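Putative short-chain dehydrogenase/reductase (Burkholderia xenovorans, PDB 5JY1) binds NAD in a Rossmann-fold domain and is probably an oxidoreductase of the short-chain dehydrogenase/reductase family, perhaps acting on 3-oxoacyl substrates. Local coordinates at residues L66-D71 against E79-S84. Sequence-based numbering, arbitrary orientation.
With NAD (nicotinamide-adenine-dinucleotide), chain E.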
# COMPACT_ATOMS: atom_id res chain seq x y z
N LEU A 66 -28.87 -22.70 -10.14
CA LEU A 66 -30.11 -22.72 -9.37
C LEU A 66 -30.30 -21.35 -8.73
O LEU A 66 -29.44 -20.88 -7.99
CB LEU A 66 -30.09 -23.80 -8.29
CG LEU A 66 -31.36 -23.90 -7.44
CD1 LEU A 66 -32.54 -24.36 -8.29
CD2 LEU A 66 -31.17 -24.82 -6.25
N PHE A 67 -31.44 -20.73 -9.01
CA PHE A 67 -31.80 -19.51 -8.32
C PHE A 67 -32.30 -19.86 -6.92
O PHE A 67 -33.17 -20.73 -6.76
CB PHE A 67 -32.89 -18.74 -9.07
CG PHE A 67 -33.57 -17.70 -8.23
CD1 PHE A 67 -32.90 -16.54 -7.86
CD2 PHE A 67 -34.87 -17.90 -7.77
CE1 PHE A 67 -33.52 -15.59 -7.08
CE2 PHE A 67 -35.49 -16.95 -6.98
CZ PHE A 67 -34.81 -15.79 -6.64
N VAL A 68 -31.74 -19.20 -5.91
CA VAL A 68 -32.18 -19.34 -4.53
C VAL A 68 -32.42 -17.93 -4.01
O VAL A 68 -31.47 -17.15 -3.85
CB VAL A 68 -31.16 -20.08 -3.66
CG1 VAL A 68 -31.68 -20.21 -2.23
CG2 VAL A 68 -30.86 -21.46 -4.25
N LYS A 69 -33.69 -17.59 -3.77
CA LYS A 69 -33.99 -16.26 -3.24
C LYS A 69 -33.27 -16.08 -1.91
O LYS A 69 -33.38 -16.91 -1.01
CB LYS A 69 -35.50 -16.06 -3.09
CG LYS A 69 -35.87 -14.60 -2.87
CD LYS A 69 -37.37 -14.41 -2.60
CE LYS A 69 -38.19 -14.49 -3.88
NZ LYS A 69 -39.66 -14.36 -3.62
N THR A 70 -32.51 -14.98 -1.82
CA THR A 70 -31.61 -14.71 -0.70
C THR A 70 -31.62 -13.22 -0.40
O THR A 70 -31.48 -12.41 -1.32
CB THR A 70 -30.17 -15.16 -1.03
OG1 THR A 70 -30.18 -16.54 -1.40
CG2 THR A 70 -29.26 -14.98 0.17
N ASP A 71 -31.77 -12.88 0.88
CA ASP A 71 -31.67 -11.51 1.37
C ASP A 71 -30.44 -11.46 2.26
O ASP A 71 -30.48 -11.96 3.39
CB ASP A 71 -32.94 -11.12 2.13
CG ASP A 71 -32.92 -9.68 2.64
OD1 ASP A 71 -31.85 -9.05 2.67
OD2 ASP A 71 -34.00 -9.18 3.03
N GLU A 79 -27.58 -18.34 5.43
CA GLU A 79 -27.29 -19.70 5.87
C GLU A 79 -28.16 -20.71 5.12
O GLU A 79 -27.70 -21.79 4.74
CB GLU A 79 -27.49 -19.82 7.38
CG GLU A 79 -26.41 -19.10 8.17
CD GLU A 79 -26.59 -19.20 9.66
OE1 GLU A 79 -27.71 -19.50 10.11
OE2 GLU A 79 -25.60 -18.96 10.40
N ALA A 80 -29.42 -20.34 4.86
CA ALA A 80 -30.30 -21.22 4.10
C ALA A 80 -29.79 -21.40 2.67
O ALA A 80 -29.85 -22.50 2.12
CB ALA A 80 -31.73 -20.66 4.12
N ALA A 81 -29.28 -20.33 2.07
CA ALA A 81 -28.76 -20.43 0.71
C ALA A 81 -27.51 -21.31 0.64
O ALA A 81 -27.33 -22.07 -0.32
CB ALA A 81 -28.45 -19.04 0.16
N VAL A 82 -26.65 -21.23 1.66
CA VAL A 82 -25.48 -22.10 1.72
C VAL A 82 -25.90 -23.56 1.84
O VAL A 82 -25.34 -24.44 1.18
CB VAL A 82 -24.55 -21.67 2.88
CG1 VAL A 82 -23.49 -22.72 3.14
CG2 VAL A 82 -23.89 -20.33 2.55
N ARG A 83 -26.90 -23.85 2.69
CA ARG A 83 -27.41 -25.22 2.77
C ARG A 83 -27.99 -25.67 1.43
O ARG A 83 -27.81 -26.83 1.04
CB ARG A 83 -28.48 -25.36 3.86
CG ARG A 83 -27.96 -25.17 5.28
CD ARG A 83 -28.98 -25.66 6.31
NE ARG A 83 -30.23 -24.91 6.27
CZ ARG A 83 -30.44 -23.76 6.90
NH1 ARG A 83 -29.48 -23.20 7.62
NH2 ARG A 83 -31.63 -23.16 6.80
N SER A 84 -28.71 -24.78 0.74
CA SER A 84 -29.26 -25.13 -0.57
C SER A 84 -28.16 -25.54 -1.54
O SER A 84 -28.32 -26.51 -2.30
CB SER A 84 -30.08 -23.97 -1.13
OG SER A 84 -31.21 -23.69 -0.32
PA NAD E . -25.54 -3.68 -9.09
O1A NAD E . -26.27 -2.57 -8.40
O2A NAD E . -25.56 -3.59 -10.60
O5B NAD E . -26.12 -5.17 -8.61
C5B NAD E . -26.37 -5.33 -7.26
C4B NAD E . -27.10 -6.72 -7.05
O4B NAD E . -27.22 -6.93 -5.78
C3B NAD E . -28.55 -6.61 -7.63
O3B NAD E . -28.84 -7.72 -8.42
C2B NAD E . -29.40 -6.57 -6.38
O2B NAD E . -30.82 -7.02 -6.68
C1B NAD E . -28.75 -7.38 -5.58
N9A NAD E . -29.12 -7.16 -4.19
C8A NAD E . -29.37 -5.98 -3.62
N7A NAD E . -29.67 -6.19 -2.36
C5A NAD E . -29.62 -7.51 -2.14
C6A NAD E . -29.86 -8.25 -0.98
N6A NAD E . -30.23 -7.95 0.39
N1A NAD E . -29.73 -9.56 -1.01
C2A NAD E . -29.37 -10.19 -2.18
N3A NAD E . -29.15 -9.47 -3.31
C4A NAD E . -29.27 -8.11 -3.27
O3 NAD E . -23.98 -3.66 -8.54
PN NAD E . -22.59 -3.71 -9.40
O1N NAD E . -22.35 -2.34 -10.01
O2N NAD E . -22.58 -4.77 -10.51
O5D NAD E . -21.38 -3.98 -8.30
C5D NAD E . -21.23 -5.29 -7.76
C4D NAD E . -20.08 -5.30 -6.69
O4D NAD E . -19.01 -4.68 -7.17
C3D NAD E . -20.54 -4.49 -5.47
O3D NAD E . -20.07 -5.03 -4.33
C2D NAD E . -19.91 -3.10 -5.72
O2D NAD E . -19.84 -2.40 -4.41
C1D NAD E . -18.73 -3.40 -6.23
N1N NAD E . -18.19 -2.33 -7.07
C2N NAD E . -18.65 -2.13 -8.33
C3N NAD E . -18.14 -1.11 -9.13
C7N NAD E . -18.65 -0.88 -10.53
O7N NAD E . -18.07 -0.11 -11.28
N7N NAD E . -19.80 -1.55 -10.99
C4N NAD E . -17.16 -0.29 -8.63
C5N NAD E . -16.69 -0.49 -7.38
C6N NAD E . -17.21 -1.53 -6.58
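Val68 spreads its two methyls over the near side of helix 75-89, where Ala81 and Ser84, one turn apart, lie beneath it. This is strand-on-helix packing in the Rossmann fold of a short-chain dehydrogenase/reductase: strand 64-69 is the outermost on one side of the chain's parallel sheet, and a short loop carries the chain from it into helix 75-89, which packs back against it. CG1, anti to the backbone N, reaches the backbone of the helix at Ala81 CA, 4.1 Å away, and also touches the Ser84 hydroxyl. CG2 takes the other branch and rests against Ser84 CB at 4.1 Å. No hydrogen bond joins the two segments; the small Ala81 and Ser84 let the helix approach, with the CA atoms of Val68 and Ala81 6.4 Å apart.

Two residues on, Thr70 lies over the same alanine. Its OG1 sits 3.4 Å from Ala81 CB and its CG2 4.1 Å from that methyl, so both branches meet one carbon. The buried hydroxyl turns back along its own chain and donates to Val68 O at 2.8 Å, approaching from above the carbonyl plane, 52° out of it. The chi1 of -55° sets OG1 beside the backbone N, within reach of Val68 O, and leaves CG2 anti to that N, still against Ala81 CB. On the neighbouring strand, Ala44 adds to the packing round Thr70.

Beyond the strand the chain passes to the cofactor. Thr70 O lies 3.2 Å from C2A of the NAD adenine, and Asp71, whose backbone N is bonded to Ser77 OG, meets the exocyclic amino group. Thr73 OG1 also bonds the carboxylate oxygen Asp71 OD1, which accepts a weak, bent hydrogen bond from NAD N6A at 3.0 Å, with an angle of 132° at the hydrogen.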